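Local coordinates for protein origin of replication complex subunit 1B (Arabidopsis thaliana, PDB 5HH7) that reads the unmodified histone H3 tail through its BAH-PHD cassette, as a subunit of the origin recognition complex that binds replication origins, at residues Val147-Pro158 with Leu174-Met185. Numbering follows the deposited sequence. Where two conformers were deposited one is given.
Sequences VYWIRARWYMIP and LYLTNDFADIEM
Arg153 reaches along Phe180 with its chain fully extended, CG anti to the backbone N (chi1 -173°), and its CG rests over one face of the ring. That course delivers NE, in the guanidinium plane, to the carbonyl of Thr177, just before the corner at Asn178 (Arg153 NE to Thr177 O 2.8 Å), while Leu176 covers one guanidinium face. NH2 adds a weak bond to Asn178 OD1 and a salt bridge to Glu216 of strand 210-218. Over the opposite face of Phe180, in the conformer given, the guanidinium of Arg151 stacks flat and off-centre (planes at 6°) and is salt-bridged by Asp137, so the ring lies between the guanidinium of Arg151 and the aliphatic chain of Arg153. On the other side of the sheet, Trp154 sets NE1 3.5 Å from Ala181 CB, and its CZ2 meets Ile183 CD1 edge-on at 3.7 Å. Trp154 O accepts from both Thr177 N (2.9 Å) and Thr177 OG1 (2.8 Å); the same hydroxyl oxygen receives Asp179 N in an ST turn. Between Arg153 and Tyr155 the register shifts by two, and antiparallel pairing runs on through Met156 and Tyr175. The result is a beta bulge in an antiparallel strand pair of the BAH domain's curled beta-sheet.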
ATOM      1  N   VAL A 147     -22.585 -15.771   4.646  1.00 42.94           N
ATOM      2  CA  VAL A 147     -21.200 -15.369   4.401  1.00 41.21           C
ATOM      3  C   VAL A 147     -21.108 -13.906   3.970  1.00 40.03           C
ATOM      4  O   VAL A 147     -21.900 -13.444   3.150  1.00 42.68           O
ATOM      5  CB  VAL A 147     -20.546 -16.266   3.329  1.00 39.81           C
ATOM      6  CG1 VAL A 147     -19.142 -15.772   2.982  1.00 35.92           C
ATOM      7  CG2 VAL A 147     -20.510 -17.714   3.803  1.00 44.39           C
ATOM      8  N   TYR A 148     -20.145 -13.181   4.534  1.00 32.57           N
ATOM      9  CA  TYR A 148     -19.934 -11.778   4.188  1.00 35.58           C
ATOM     10  C   TYR A 148     -18.983 -11.600   3.004  1.00 35.58           C
ATOM     11  O   TYR A 148     -17.975 -12.299   2.883  1.00 32.49           O
ATOM     12  CB  TYR A 148     -19.432 -10.988   5.400  1.00 34.63           C
ATOM     13  CG  TYR A 148     -20.529 -10.615   6.372  1.00 41.59           C
ATOM     14  CD1 TYR A 148     -21.000 -11.531   7.304  1.00 48.37           C
ATOM     15  CD2 TYR A 148     -21.100  -9.349   6.352  1.00 41.38           C
ATOM     16  CE1 TYR A 148     -22.006 -11.196   8.193  1.00 49.91           C
ATOM     17  CE2 TYR A 148     -22.107  -9.003   7.238  1.00 46.13           C
ATOM     18  CZ  TYR A 148     -22.557  -9.930   8.155  1.00 49.27           C
ATOM     19  OH  TYR A 148     -23.559  -9.591   9.038  1.00 50.73           O
ATOM     20  N   TRP A 149     -19.320 -10.648   2.139  1.00 32.45           N
ATOM     21  CA  TRP A 149     -18.576 -10.388   0.914  1.00 30.21           C
ATOM     22  C   TRP A 149     -18.358  -8.894   0.745  1.00 32.45           C
ATOM     23  O   TRP A 149     -19.035  -8.083   1.377  1.00 34.08           O
ATOM     24  CB  TRP A 149     -19.374 -10.863  -0.301  1.00 32.90           C
ATOM     25  CG  TRP A 149     -19.511 -12.341  -0.474  1.00 35.14           C
ATOM     26  CD1 TRP A 149     -20.298 -13.188   0.254  1.00 34.20           C
ATOM     27  CD2 TRP A 149     -18.875 -13.144  -1.475  1.00 35.12           C
ATOM     28  NE1 TRP A 149     -20.173 -14.473  -0.219  1.00 39.47           N
ATOM     29  CE2 TRP A 149     -19.304 -14.472  -1.280  1.00 39.89           C
ATOM     30  CE3 TRP A 149     -17.970 -12.870  -2.508  1.00 34.86           C
ATOM     31  CZ2 TRP A 149     -18.865 -15.524  -2.082  1.00 42.58           C
ATOM     32  CZ3 TRP A 149     -17.534 -13.915  -3.303  1.00 37.43           C
ATOM     33  CH2 TRP A 149     -17.982 -15.226  -3.086  1.00 36.62           C
ATOM     34  N   ILE A 150     -17.419  -8.534  -0.122  1.00 30.22           N
ATOM     35  CA  ILE A 150     -17.310  -7.162  -0.598  1.00 28.22           C
ATOM     36  C   ILE A 150     -17.292  -7.149  -2.117  1.00 28.34           C
ATOM     37  O   ILE A 150     -16.970  -8.155  -2.751  1.00 31.06           O
ATOM     38  CB  ILE A 150     -16.004  -6.466  -0.126  1.00 26.87           C
ATOM     39  CG1 ILE A 150     -14.775  -7.206  -0.668  1.00 28.83           C
ATOM     40  CG2 ILE A 150     -15.959  -6.342   1.391  1.00 29.79           C
ATOM     41  CD1 ILE A 150     -13.473  -6.430  -0.546  1.00 28.05           C
ATOM     42  N   ARG A 151     -17.667  -6.020  -2.707  1.00 29.14           N
ATOM     43  CA  ARG A 151     -17.364  -5.775  -4.107  0.50 28.93           C
ATOM     44  C   ARG A 151     -16.070  -4.977  -4.135  1.00 27.67           C
ATOM     45  O   ARG A 151     -16.037  -3.829  -3.691  1.00 27.40           O
ATOM     46  CB  ARG A 151     -18.486  -4.999  -4.798  0.50 30.68           C
ATOM     47  CG  ARG A 151     -18.257  -4.808  -6.295  0.50 33.91           C
ATOM     48  CD  ARG A 151     -19.474  -4.225  -6.992  0.50 39.11           C
ATOM     49  NE  ARG A 151     -19.330  -4.256  -8.448  0.50 39.34           N
ATOM     50  CZ  ARG A 151     -19.356  -3.181  -9.228  0.50 29.81           C
ATOM     51  NH1 ARG A 151     -19.529  -1.978  -8.698  0.50 36.23           N
ATOM     52  NH2 ARG A 151     -19.219  -3.308 -10.541  0.50 29.26           N
ATOM     53  N   ALA A 152     -15.005  -5.595  -4.629  1.00 26.67           N
ATOM     54  CA  ALA A 152     -13.697  -4.960  -4.646  1.00 27.53           C
ATOM     55  C   ALA A 152     -13.472  -4.194  -5.940  1.00 28.06           C
ATOM     56  O   ALA A 152     -13.767  -4.698  -7.018  1.00 27.22           O
ATOM     57  CB  ALA A 152     -12.607  -6.005  -4.464  1.00 25.84           C
ATOM     58  N   ARG A 153     -12.958  -2.972  -5.823  1.00 23.56           N
ATOM     59  CA  ARG A 153     -12.495  -2.224  -6.983  1.00 24.72           C
ATOM     60  C   ARG A 153     -10.975  -2.231  -6.938  1.00 25.49           C
ATOM     61  O   ARG A 153     -10.368  -1.607  -6.066  1.00 24.94           O
ATOM     62  CB  ARG A 153     -13.022  -0.788  -6.968  1.00 25.24           C
ATOM     63  CG  ARG A 153     -12.702  -0.010  -8.244  1.00 26.05           C
ATOM     64  CD  ARG A 153     -13.227   1.422  -8.200  1.00 23.08           C
ATOM     65  NE  ARG A 153     -12.857   2.163  -9.406  1.00 23.70           N
ATOM     66  CZ  ARG A 153     -13.154   3.441  -9.621  1.00 28.67           C
ATOM     67  NH1 ARG A 153     -13.830   4.132  -8.710  1.00 28.23           N
ATOM     68  NH2 ARG A 153     -12.775   4.031 -10.750  1.00 26.85           N
ATOM     69  N   TRP A 154     -10.365  -2.951  -7.876  1.00 22.15           N
ATOM     70  CA  TRP A 154      -8.938  -3.249  -7.802  1.00 23.89           C
ATOM     71  C   TRP A 154      -8.030  -2.054  -8.063  1.00 24.35           C
ATOM     72  O   TRP A 154      -8.256  -1.275  -8.990  1.00 19.29           O
ATOM     73  CB  TRP A 154      -8.573  -4.367  -8.786  1.00 25.52           C
ATOM     74  CG  TRP A 154      -9.279  -5.665  -8.536  1.00 26.28           C
ATOM     75  CD1 TRP A 154     -10.153  -6.295  -9.375  1.00 30.17           C
ATOM     76  CD2 TRP A 154      -9.172  -6.493  -7.372  1.00 25.30           C
ATOM     77  NE1 TRP A 154     -10.595  -7.466  -8.805  1.00 26.90           N
ATOM     78  CE2 TRP A 154     -10.007  -7.613  -7.576  1.00 28.44           C
ATOM     79  CE3 TRP A 154      -8.452  -6.400  -6.178  1.00 26.36           C
ATOM     80  CZ2 TRP A 154     -10.145  -8.627  -6.629  1.00 26.39           C
ATOM     81  CZ3 TRP A 154      -8.591  -7.410  -5.238  1.00 26.12           C
ATOM     82  CH2 TRP A 154      -9.427  -8.509  -5.472  1.00 24.89           C
ATOM     83  N   TYR A 155      -6.995  -1.924  -7.241  1.00 22.04           N
ATOM     84  CA  TYR A 155      -5.874  -1.067  -7.577  1.00 18.48           C
ATOM     85  C   TYR A 155      -4.948  -1.873  -8.479  1.00 19.87           C
ATOM     86  O   TYR A 155      -5.057  -3.104  -8.564  1.00 18.37           O
ATOM     87  CB  TYR A 155      -5.121  -0.607  -6.324  1.00 20.33           C
ATOM     88  CG  TYR A 155      -5.845   0.448  -5.508  1.00 20.76           C
ATOM     89  CD1 TYR A 155      -5.808   1.788  -5.881  1.00 16.34           C
ATOM     90  CD2 TYR A 155      -6.551   0.108  -4.358  1.00 19.72           C
ATOM     91  CE1 TYR A 155      -6.461   2.759  -5.143  1.00 20.14           C
ATOM     92  CE2 TYR A 155      -7.211   1.076  -3.610  1.00 22.99           C
ATOM     93  CZ  TYR A 155      -7.160   2.401  -4.008  1.00 23.33           C
ATOM     94  OH  TYR A 155      -7.804   3.375  -3.278  1.00 20.69           O
ATOM     95  N   MET A 156      -4.043  -1.179  -9.155  1.00 17.50           N
ATOM     96  CA  MET A 156      -3.056  -1.835 -10.000  1.00 17.80           C
ATOM     97  C   MET A 156      -1.732  -1.083  -9.919  1.00 19.82           C
ATOM     98  O   MET A 156      -1.706   0.145  -9.980  1.00 19.19           O
ATOM     99  CB  MET A 156      -3.547  -1.904 -11.449  1.00 20.12           C
ATOM    100  CG  MET A 156      -2.523  -2.462 -12.442  1.00 21.92           C
ATOM    101  SD  MET A 156      -3.162  -2.573 -14.133  1.00 26.47           S
ATOM    102  CE  MET A 156      -4.317  -3.936 -13.973  1.00 25.82           C
ATOM    103  N   ILE A 157      -0.636  -1.818  -9.768  1.00 20.44           N
ATOM    104  CA  ILE A 157       0.683  -1.200  -9.764  1.00 21.02           C
ATOM    105  C   ILE A 157       1.077  -0.866 -11.203  1.00 20.07           C
ATOM    106  O   ILE A 157       0.641  -1.539 -12.138  1.00 18.47           O
ATOM    107  CB  ILE A 157       1.741  -2.105  -9.093  1.00 25.21           C
ATOM    108  CG1 ILE A 157       1.911  -3.411  -9.868  1.00 22.53           C
ATOM    109  CG2 ILE A 157       1.356  -2.384  -7.644  1.00 22.31           C
ATOM    110  CD1 ILE A 157       3.000  -4.313  -9.305  1.00 21.84           C
ATOM    111  N   PRO A 158       1.880   0.194 -11.385  1.00 21.40           N
ATOM    112  CA  PRO A 158       2.255   0.655 -12.728  1.00 23.35           C
ATOM    113  C   PRO A 158       2.879  -0.435 -13.599  1.00 24.07           C
ATOM    114  O   PRO A 158       2.614  -0.461 -14.799  1.00 22.55           O
ATOM    115  CB  PRO A 158       3.272   1.768 -12.440  1.00 18.53           C
ATOM    116  CG  PRO A 158       2.838   2.317 -11.126  1.00 20.29           C
ATOM    117  CD  PRO A 158       2.366   1.112 -10.338  1.00 19.03           C
ATOM    118  N   LEU A 174      -0.192   3.849  -6.917  1.00 17.61           N
ATOM    119  CA  LEU A 174      -1.141   2.882  -7.453  1.00 17.97           C
ATOM    120  C   LEU A 174      -2.113   3.595  -8.383  1.00 21.57           C
ATOM    121  O   LEU A 174      -2.326   4.802  -8.257  1.00 17.89           O
ATOM    122  CB  LEU A 174      -1.945   2.245  -6.317  1.00 19.54           C
ATOM    123  CG  LEU A 174      -1.154   1.569  -5.197  1.00 20.09           C
ATOM    124  CD1 LEU A 174      -2.084   1.142  -4.072  1.00 21.11           C
ATOM    125  CD2 LEU A 174      -0.373   0.377  -5.748  1.00 20.26           C
ATOM    126  N   TYR A 175      -2.707   2.842  -9.304  1.00 20.00           N
ATOM    127  CA  TYR A 175      -3.825   3.330 -10.102  1.00 20.41           C
ATOM    128  C   TYR A 175      -5.086   2.608  -9.656  1.00 18.82           C
ATOM    129  O   TYR A 175      -5.044   1.412  -9.369  1.00 20.91           O
ATOM    130  CB  TYR A 175      -3.605   3.029 -11.582  1.00 18.70           C
ATOM    131  CG  TYR A 175      -2.366   3.650 -12.174  1.00 19.46           C
ATOM    132  CD1 TYR A 175      -2.036   4.975 -11.918  1.00 19.59           C
ATOM    133  CD2 TYR A 175      -1.527   2.910 -12.997  1.00 19.97           C
ATOM    134  CE1 TYR A 175      -0.897   5.547 -12.467  1.00 23.71           C
ATOM    135  CE2 TYR A 175      -0.389   3.470 -13.548  1.00 22.77           C
ATOM    136  CZ  TYR A 175      -0.079   4.787 -13.281  1.00 25.16           C
ATOM    137  OH  TYR A 175       1.053   5.341 -13.836  1.00 23.14           O
ATOM    138  N   LEU A 176      -6.204   3.326  -9.598  1.00 21.12           N
ATOM    139  CA  LEU A 176      -7.487   2.697  -9.301  1.00 18.43           C
ATOM    140  C   LEU A 176      -8.171   2.287 -10.600  1.00 22.35           C
ATOM    141  O   LEU A 176      -8.564   3.134 -11.397  1.00 24.01           O
ATOM    142  CB  LEU A 176      -8.387   3.645  -8.508  1.00 17.87           C
ATOM    143  CG  LEU A 176      -9.703   3.023  -8.029  1.00 21.79           C
ATOM    144  CD1 LEU A 176      -9.427   1.748  -7.246  1.00 23.01           C
ATOM    145  CD2 LEU A 176     -10.497   4.014  -7.184  1.00 29.41           C
ATOM    146  N   THR A 177      -8.309   0.985 -10.825  1.00 19.66           N
ATOM    147  CA  THR A 177      -8.866   0.515 -12.086  1.00 21.00           C
ATOM    148  C   THR A 177     -10.385   0.568 -12.081  1.00 25.32           C
ATOM    149  O   THR A 177     -11.010   0.875 -11.062  1.00 23.27           O
ATOM    150  CB  THR A 177      -8.447  -0.933 -12.386  1.00 24.18           C
ATOM    151  OG1 THR A 177      -9.176  -1.827 -11.533  1.00 25.90           O
ATOM    152  CG2 THR A 177      -6.958  -1.114 -12.162  1.00 23.50           C
ATOM    153  N   ASN A 178     -10.971   0.262 -13.234  1.00 20.34           N
ATOM    154  CA  ASN A 178     -12.403   0.059 -13.338  1.00 22.60           C
ATOM    155  C   ASN A 178     -12.726  -1.430 -13.406  1.00 27.43           C
ATOM    156  O   ASN A 178     -13.743  -1.832 -13.968  1.00 27.14           O
ATOM    157  CB  ASN A 178     -12.963   0.800 -14.552  1.00 25.47           C
ATOM    158  CG  ASN A 178     -12.808   2.305 -14.430  1.00 33.23           C
ATOM    159  OD1 ASN A 178     -12.944   2.866 -13.340  1.00 30.19           O
ATOM    160  ND2 ASN A 178     -12.513   2.966 -15.546  1.00 31.57           N
ATOM    161  N   ASP A 179     -11.835  -2.239 -12.838  1.00 24.80           N
ATOM    162  CA  ASP A 179     -12.069  -3.670 -12.679  1.00 27.81           C
ATOM    163  C   ASP A 179     -12.689  -3.926 -11.309  1.00 33.13           C
ATOM    164  O   ASP A 179     -12.178  -3.445 -10.296  1.00 28.64           O
ATOM    165  CB  ASP A 179     -10.755  -4.447 -12.787  1.00 25.59           C
ATOM    166  CG  ASP A 179     -10.252  -4.563 -14.216  1.00 36.93           C
ATOM    167  OD1 ASP A 179     -10.803  -3.883 -15.110  1.00 28.02           O
ATOM    168  OD2 ASP A 179      -9.296  -5.338 -14.442  1.00 39.99           O
ATOM    169  N   PHE A 180     -13.781  -4.686 -11.281  1.00 27.73           N
ATOM    170  CA  PHE A 180     -14.459  -5.027 -10.032  1.00 29.82           C
ATOM    171  C   PHE A 180     -14.618  -6.537  -9.887  1.00 33.15           C
ATOM    172  O   PHE A 180     -14.679  -7.258 -10.883  1.00 31.91           O
ATOM    173  CB  PHE A 180     -15.850  -4.394  -9.973  1.00 33.46           C
ATOM    174  CG  PHE A 180     -15.850  -2.890  -9.975  1.00 31.85           C
ATOM    175  CD1 PHE A 180     -15.692  -2.183 -11.157  1.00 32.71           C
ATOM    176  CD2 PHE A 180     -16.049  -2.187  -8.800  1.00 28.76           C
ATOM    177  CE1 PHE A 180     -15.710  -0.803 -11.161  1.00 34.00           C
ATOM    178  CE2 PHE A 180     -16.071  -0.805  -8.798  1.00 31.72           C
ATOM    179  CZ  PHE A 180     -15.902  -0.112  -9.982  1.00 33.37           C
ATOM    180  N   ALA A 181     -14.710  -7.010  -8.648  1.00 27.62           N
ATOM    181  CA  ALA A 181     -14.938  -8.429  -8.394  1.00 28.66           C
ATOM    182  C   ALA A 181     -15.602  -8.669  -7.043  1.00 30.94           C
ATOM    183  O   ALA A 181     -15.397  -7.909  -6.093  1.00 26.31           O
ATOM    184  CB  ALA A 181     -13.630  -9.201  -8.477  1.00 29.95           C
ATOM    185  N   ASP A 182     -16.396  -9.732  -6.970  1.00 28.59           N
ATOM    186  CA  ASP A 182     -16.959 -10.183  -5.706  1.00 29.80           C
ATOM    187  C   ASP A 182     -15.920 -11.014  -4.970  1.00 31.19           C
ATOM    188  O   ASP A 182     -15.410 -12.001  -5.500  1.00 36.62           O
ATOM    189  CB  ASP A 182     -18.229 -11.003  -5.931  1.00 30.48           C
ATOM    190  CG  ASP A 182     -19.349 -10.187  -6.550  1.00 36.46           C
ATOM    191  OD1 ASP A 182     -19.199  -8.952  -6.666  1.00 32.48           O
ATOM    192  OD2 ASP A 182     -20.386 -10.783  -6.911  1.00 37.84           O
ATOM    193  N   ILE A 183     -15.614 -10.603  -3.746  1.00 31.46           N
ATOM    194  CA  ILE A 183     -14.566 -11.221  -2.949  1.00 29.69           C
ATOM    195  C   ILE A 183     -15.078 -11.460  -1.534  1.00 29.00           C
ATOM    196  O   ILE A 183     -15.676 -10.573  -0.930  1.00 31.85           O
ATOM    197  CB  ILE A 183     -13.327 -10.302  -2.877  1.00 29.71           C
ATOM    198  CG1 ILE A 183     -12.698 -10.124  -4.262  1.00 33.86           C
ATOM    199  CG2 ILE A 183     -12.303 -10.846  -1.894  1.00 33.48           C
ATOM    200  CD1 ILE A 183     -11.914 -11.329  -4.743  1.00 38.71           C
ATOM    201  N   GLU A 184     -14.858 -12.660  -1.007  1.00 29.66           N
ATOM    202  CA  GLU A 184     -15.244 -12.955   0.368  1.00 28.26           C
ATOM    203  C   GLU A 184     -14.417 -12.104   1.326  1.00 28.10           C
ATOM    204  O   GLU A 184     -13.218 -11.915   1.114  1.00 26.61           O
ATOM    205  CB  GLU A 184     -15.043 -14.439   0.673  1.00 36.38           C
ATOM    206  CG  GLU A 184     -15.982 -15.359  -0.085  1.00 43.47           C
ATOM    207  CD  GLU A 184     -15.405 -16.748  -0.281  1.00 53.98           C
ATOM    208  OE1 GLU A 184     -16.117 -17.735   0.002  1.00 58.38           O
ATOM    209  OE2 GLU A 184     -14.243 -16.852  -0.729  1.00 53.63           O
ATOM    210  N   MET A 185     -15.053 -11.589   2.374  1.00 27.11           N
ATOM    211  CA  MET A 185     -14.357 -10.752   3.351  1.00 29.80           C
ATOM    212  C   MET A 185     -13.237 -11.518   4.048  1.00 30.73           C
ATOM    213  O   MET A 185     -12.293 -10.922   4.563  1.00 28.41           O
ATOM    214  CB  MET A 185     -15.332 -10.180   4.384  1.00 34.07           C
ATOM    215  CG  MET A 185     -16.255  -9.099   3.840  1.00 34.23           C
ATOM    216  SD  MET A 185     -17.034  -8.133   5.149  1.00 33.15           S
ATOM    217  CE  MET A 185     -15.648  -7.154   5.718  1.00 32.89           C
TER